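Local coordinates for surface presentation of antigens protein SpaS (Shigella flexneri, PDB 2VT1) that is required for secretion of the Ipa invasion proteins and for host-cell invasion, as a member of the type III secretion exporter family, at residues B[41-53]-B[67-79]. Sequence-based numbering, arbitrary orientation.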
loop_
_atom_site.group_PDB
_atom_site.type_symbol
_atom_site.label_atom_id
_atom_site.label_comp_id
_atom_site.label_asym_id
_atom_site.label_seq_id
_atom_site.Cartn_x
_atom_site.Cartn_y
_atom_site.Cartn_z
ATOM N N ILE B 41 -0.745 -10.180 4.864
ATOM C CA ILE B 41 -0.323 -8.799 4.794
ATOM C C ILE B 41 -1.467 -7.928 5.308
ATOM O O ILE B 41 -2.559 -7.955 4.766
ATOM C CB ILE B 41 -0.021 -8.409 3.344
ATOM C CG1 ILE B 41 1.115 -9.280 2.763
ATOM C CG2 ILE B 41 0.219 -6.920 3.234
ATOM C CD1 ILE B 41 2.443 -9.185 3.502
ATOM N N PRO B 42 -1.223 -7.151 6.363
ATOM C CA PRO B 42 -2.252 -6.286 6.949
ATOM C C PRO B 42 -2.858 -5.321 5.944
ATOM O O PRO B 42 -2.142 -4.739 5.131
ATOM C CB PRO B 42 -1.488 -5.489 8.014
ATOM C CG PRO B 42 -0.271 -6.240 8.283
ATOM C CD PRO B 42 0.080 -6.980 7.018
ATOM N N THR B 43 -4.174 -5.165 5.989
ATOM C CA THR B 43 -4.840 -4.225 5.145
ATOM C C THR B 43 -5.527 -3.230 6.045
ATOM O O THR B 43 -6.353 -3.593 6.875
ATOM C CB THR B 43 -5.867 -4.887 4.189
ATOM O OG1 THR B 43 -6.847 -5.629 4.930
ATOM C CG2 THR B 43 -5.172 -5.788 3.203
ATOM N N VAL B 44 -5.186 -1.968 5.865
ATOM C CA VAL B 44 -5.621 -0.930 6.762
ATOM C C VAL B 44 -6.450 0.074 5.993
ATOM O O VAL B 44 -6.017 0.586 4.968
ATOM C CB VAL B 44 -4.415 -0.200 7.365
ATOM C CG1 VAL B 44 -4.884 0.888 8.313
ATOM C CG2 VAL B 44 -3.480 -1.188 8.081
ATOM N N ARG B 45 -7.641 0.372 6.496
ATOM C CA ARG B 45 -8.510 1.335 5.844
ATOM C C ARG B 45 -8.212 2.760 6.336
ATOM O O ARG B 45 -8.222 3.036 7.537
ATOM C CB ARG B 45 -9.970 0.956 6.082
ATOM C CG ARG B 45 -10.975 1.822 5.359
ATOM C CD ARG B 45 -12.347 1.150 5.351
ATOM N NE ARG B 45 -13.258 1.774 4.399
ATOM N N ASP B 46 -7.909 3.643 5.389
ATOM C CA ASP B 46 -7.745 5.064 5.647
ATOM C C ASP B 46 -8.118 5.798 4.368
ATOM O O ASP B 46 -7.320 5.954 3.450
ATOM C CB ASP B 46 -6.314 5.380 6.070
ATOM C CG ASP B 46 -6.118 6.829 6.454
ATOM O OD1 ASP B 46 -6.924 7.692 6.055
ATOM O OD2 ASP B 46 -5.123 7.103 7.151
ATOM N N VAL B 47 -9.362 6.228 4.321
ATOM C CA VAL B 47 -9.976 6.646 3.082
ATOM C C VAL B 47 -9.360 7.918 2.524
ATOM O O VAL B 47 -9.218 8.061 1.317
ATOM C CB VAL B 47 -11.474 6.863 3.287
ATOM C CG1 VAL B 47 -12.087 7.361 2.010
ATOM C CG2 VAL B 47 -12.125 5.573 3.723
ATOM N N LYS B 48 -8.989 8.840 3.398
ATOM C CA LYS B 48 -8.435 10.103 2.943
ATOM C C LYS B 48 -7.002 9.932 2.465
ATOM O O LYS B 48 -6.601 10.564 1.500
ATOM C CB LYS B 48 -8.511 11.161 4.041
ATOM C CG LYS B 48 -9.856 11.928 4.084
ATOM N N LEU B 49 -6.241 9.064 3.119
ATOM C CA LEU B 49 -4.854 8.826 2.709
ATOM C C LEU B 49 -4.795 8.046 1.400
ATOM O O LEU B 49 -4.005 8.358 0.528
ATOM C CB LEU B 49 -4.079 8.089 3.793
ATOM C CG LEU B 49 -2.614 7.786 3.471
ATOM C CD1 LEU B 49 -1.840 9.065 3.243
ATOM C CD2 LEU B 49 -1.976 6.932 4.582
ATOM N N ALA B 50 -5.633 7.029 1.267
ATOM C CA ALA B 50 -5.708 6.258 0.041
ATOM C C ALA B 50 -5.920 7.175 -1.177
ATOM O O ALA B 50 -5.186 7.099 -2.167
ATOM C CB ALA B 50 -6.817 5.239 0.158
ATOM N N ARG B 51 -6.908 8.059 -1.083
ATOM C CA ARG B 51 -7.208 9.049 -2.118
ATOM C C ARG B 51 -6.057 9.988 -2.434
ATOM O O ARG B 51 -5.737 10.253 -3.591
ATOM C CB ARG B 51 -8.375 9.919 -1.661
ATOM C CG ARG B 51 -9.772 9.465 -2.069
ATOM C CD ARG B 51 -10.735 10.675 -2.011
ATOM N NE ARG B 51 -12.114 10.323 -1.663
ATOM C CZ ARG B 51 -12.654 10.456 -0.445
ATOM N NH1 ARG B 51 -13.923 10.105 -0.226
ATOM N NH2 ARG B 51 -11.933 10.939 0.564
ATOM N N LYS B 52 -5.484 10.543 -1.375
ATOM C CA LYS B 52 -4.350 11.438 -1.456
ATOM C C LYS B 52 -3.228 10.835 -2.285
ATOM O O LYS B 52 -2.724 11.449 -3.226
ATOM C CB LYS B 52 -3.855 11.643 -0.033
ATOM C CG LYS B 52 -3.365 12.990 0.333
ATOM C CD LYS B 52 -3.772 13.241 1.802
ATOM C CE LYS B 52 -2.816 14.154 2.534
ATOM N NZ LYS B 52 -3.427 14.626 3.816
ATOM N N LEU B 53 -2.813 9.636 -1.904
ATOM C CA LEU B 53 -1.659 8.996 -2.522
ATOM C C LEU B 53 -1.985 8.655 -3.957
ATOM O O LEU B 53 -1.159 8.815 -4.848
ATOM C CB LEU B 53 -1.246 7.739 -1.740
ATOM C CG LEU B 53 -0.805 7.959 -0.290
ATOM C CD1 LEU B 53 -0.538 6.623 0.422
ATOM C CD2 LEU B 53 0.430 8.868 -0.229
ATOM N N HIS B 67 3.681 13.853 2.762
ATOM C CA HIS B 67 2.739 12.815 3.218
ATOM C C HIS B 67 3.439 11.723 4.004
ATOM O O HIS B 67 2.809 10.780 4.460
ATOM C CB HIS B 67 2.004 12.184 2.036
ATOM C CG HIS B 67 1.407 13.182 1.099
ATOM N ND1 HIS B 67 1.744 13.242 -0.237
ATOM C CD2 HIS B 67 0.510 14.177 1.303
ATOM C CE1 HIS B 67 1.074 14.223 -0.816
ATOM N NE2 HIS B 67 0.318 14.805 0.095
ATOM N N LEU B 68 4.740 11.879 4.164
ATOM C CA LEU B 68 5.578 10.899 4.821
ATOM C C LEU B 68 5.085 10.457 6.219
ATOM O O LEU B 68 4.955 9.264 6.499
ATOM C CB LEU B 68 6.967 11.507 4.931
ATOM C CG LEU B 68 8.165 10.597 5.143
ATOM C CD1 LEU B 68 9.420 11.460 5.200
ATOM C CD2 LEU B 68 8.008 9.753 6.404
ATOM N N ASP B 69 4.850 11.417 7.100
ATOM C CA ASP B 69 4.427 11.135 8.480
ATOM C C ASP B 69 3.025 10.522 8.566
ATOM O O ASP B 69 2.747 9.705 9.424
ATOM C CB ASP B 69 4.436 12.432 9.303
ATOM C CG ASP B 69 5.675 12.580 10.171
ATOM O OD1 ASP B 69 6.379 13.604 10.017
ATOM O OD2 ASP B 69 5.952 11.682 11.004
ATOM N N GLU B 70 2.129 10.944 7.692
ATOM C CA GLU B 70 0.773 10.385 7.659
ATOM C C GLU B 70 0.815 8.904 7.298
ATOM O O GLU B 70 -0.029 8.131 7.745
ATOM C CB GLU B 70 -0.099 11.146 6.657
ATOM C CG GLU B 70 -1.562 10.723 6.668
ATOM C CD GLU B 70 -2.454 11.609 5.809
ATOM O OE1 GLU B 70 -1.942 12.581 5.203
ATOM O OE2 GLU B 70 -3.673 11.328 5.746
ATOM N N VAL B 71 1.800 8.514 6.483
ATOM C CA VAL B 71 1.948 7.117 6.085
ATOM C C VAL B 71 2.697 6.353 7.161
ATOM O O VAL B 71 2.329 5.254 7.533
ATOM C CB VAL B 71 2.678 6.980 4.728
ATOM C CG1 VAL B 71 2.972 5.524 4.439
ATOM C CG2 VAL B 71 1.822 7.571 3.606
ATOM N N LEU B 72 3.748 6.969 7.677
ATOM C CA LEU B 72 4.585 6.362 8.675
ATOM C C LEU B 72 3.822 6.072 9.979
ATOM O O LEU B 72 4.132 5.116 10.685
ATOM C CB LEU B 72 5.783 7.272 8.943
ATOM C CG LEU B 72 6.929 6.662 9.729
ATOM C CD1 LEU B 72 7.342 5.325 9.126
ATOM C CD2 LEU B 72 8.092 7.651 9.726
ATOM N N ARG B 73 2.820 6.876 10.297
ATOM C CA ARG B 73 2.002 6.607 11.473
ATOM C C ARG B 73 1.344 5.201 11.455
ATOM O O ARG B 73 1.193 4.565 12.505
ATOM C CB ARG B 73 0.955 7.718 11.660
ATOM C CG ARG B 73 -0.431 7.366 11.209
ATOM C CD ARG B 73 -1.296 8.605 11.143
ATOM N NE ARG B 73 -2.712 8.285 11.012
ATOM C CZ ARG B 73 -3.305 7.990 9.864
ATOM N NH1 ARG B 73 -2.623 7.981 8.722
ATOM N NH2 ARG B 73 -4.593 7.718 9.862
ATOM N N LEU B 74 0.974 4.710 10.269
ATOM C CA LEU B 74 0.395 3.372 10.148
ATOM C C LEU B 74 1.412 2.286 10.441
ATOM O O LEU B 74 1.122 1.330 11.144
ATOM C CB LEU B 74 -0.207 3.147 8.755
ATOM C CG LEU B 74 -1.271 4.152 8.322
ATOM C CD1 LEU B 74 -1.768 3.811 6.922
ATOM C CD2 LEU B 74 -2.432 4.163 9.311
ATOM N N ILE B 75 2.615 2.438 9.916
ATOM C CA ILE B 75 3.674 1.458 10.140
ATOM C C ILE B 75 4.027 1.416 11.630
ATOM O O ILE B 75 4.277 0.367 12.210
ATOM C CB ILE B 75 4.923 1.815 9.271
ATOM C CG1 ILE B 75 4.574 1.715 7.777
ATOM C CG2 ILE B 75 6.107 0.918 9.615
ATOM C CD1 ILE B 75 5.516 2.484 6.861
ATOM N N VAL B 76 4.033 2.579 12.257
ATOM C CA VAL B 76 4.371 2.670 13.669
ATOM C C VAL B 76 3.328 1.997 14.564
ATOM O O VAL B 76 3.685 1.343 15.542
ATOM C CB VAL B 76 4.570 4.138 14.100
ATOM C CG1 VAL B 76 4.457 4.261 15.630
ATOM C CG2 VAL B 76 5.915 4.653 13.584
ATOM N N TRP B 77 2.047 2.136 14.228
ATOM C CA TRP B 77 0.994 1.433 14.963
ATOM C C TRP B 77 1.107 -0.076 14.811
ATOM O O TRP B 77 0.987 -0.817 15.793
ATOM C CB TRP B 77 -0.378 1.879 14.497
ATOM C CG TRP B 77 -1.521 1.100 15.090
ATOM C CD1 TRP B 77 -2.447 0.366 14.402
ATOM C CD2 TRP B 77 -1.870 0.976 16.484
ATOM N NE1 TRP B 77 -3.340 -0.208 15.279
ATOM C CE2 TRP B 77 -3.017 0.156 16.558
ATOM C CE3 TRP B 77 -1.327 1.477 17.670
ATOM C CZ2 TRP B 77 -3.635 -0.170 17.766
ATOM C CZ3 TRP B 77 -1.940 1.144 18.872
ATOM C CH2 TRP B 77 -3.081 0.331 18.908
ATOM N N LEU B 78 1.314 -0.532 13.575
ATOM C CA LEU B 78 1.448 -1.949 13.314
ATOM C C LEU B 78 2.650 -2.537 14.054
ATOM O O LEU B 78 2.650 -3.705 14.405
ATOM C CB LEU B 78 1.574 -2.212 11.807
ATOM C CG LEU B 78 0.318 -1.959 10.987
ATOM C CD1 LEU B 78 0.552 -2.295 9.517
ATOM C CD2 LEU B 78 -0.825 -2.755 11.558
ATOM N N GLU B 79 3.683 -1.730 14.265
ATOM C CA GLU B 79 4.832 -2.151 15.069
ATOM C C GLU B 79 4.499 -2.152 16.573
ATOM O O GLU B 79 4.891 -3.069 17.280
ATOM C CB GLU B 79 6.036 -1.249 14.801
ATOM C CG GLU B 79 7.393 -1.827 15.213
ATOM C CD GLU B 79 7.743 -1.569 16.679
ATOM O OE1 GLU B 79 8.178 -2.527 17.359
ATOM O OE2 GLU B 79 7.585 -0.416 17.150
#
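Leu49 is the knob of this contact, entering a hole on helix 68-80 made by Glu70, Val71, Arg73 and Leu74. CG stands anti to the backbone N (chi1 180°), carrying the branched end over to that helix, where the methyls take different partners. CD1 lies against CG and CD of Glu70 and the Val71 CG2 methyl, while CD2 meets Leu74 CD1 tip to tip at 3.9 Å. Leu53, one turn on, extends the apolar seam, its CD1 crossing Val71 CG2 at 4.1 Å. From strand 43-45 Val44 CG1 faces Leu74 CD2, and just before it Pro42 CB packs on Leu78 CD1 at 4.1 Å. The helix segments run nearer antiparallel than parallel, at 131°, axes 11.2 Å apart.

Two salt bridges border the knob. Asp46 OD2 takes both terminal nitrogens of Arg73, NH2 at 2.8 Å and NH1 at 3.1 Å. Both grip this one oxygen end-on; it lies in the guanidinium plane, while the carboxylate is turned 82° from it, so the groups do not form a flat two-oxygen bridge. Arg73 NH1 also donates to Glu70 O at 2.8 Å, helping fix the guanidinium's rotation. The other Asp46 oxygen, OD1, makes a weak N-cap bond to Leu49 N. Nearer the start of helix 68-80, Lys52 NZ reaches the syn lone pair of Glu70 OE1 at 2.9 Å, and its CE approaches the His67 ring obliquely.

Val71 also touches Pro18 and Ile8, joining seam to sheet, while residues 43-45 pair in parallel with a strand of another chain. In this cytoplasmic domain, Asp46 thus ties the start of one helix to the flank of another, and the charges border an apolar seam buried at Leu49, Leu53 and Val71; Arg73 on Asp46 and Lys52 on Glu70 probably offset the repulsion between these carboxylates.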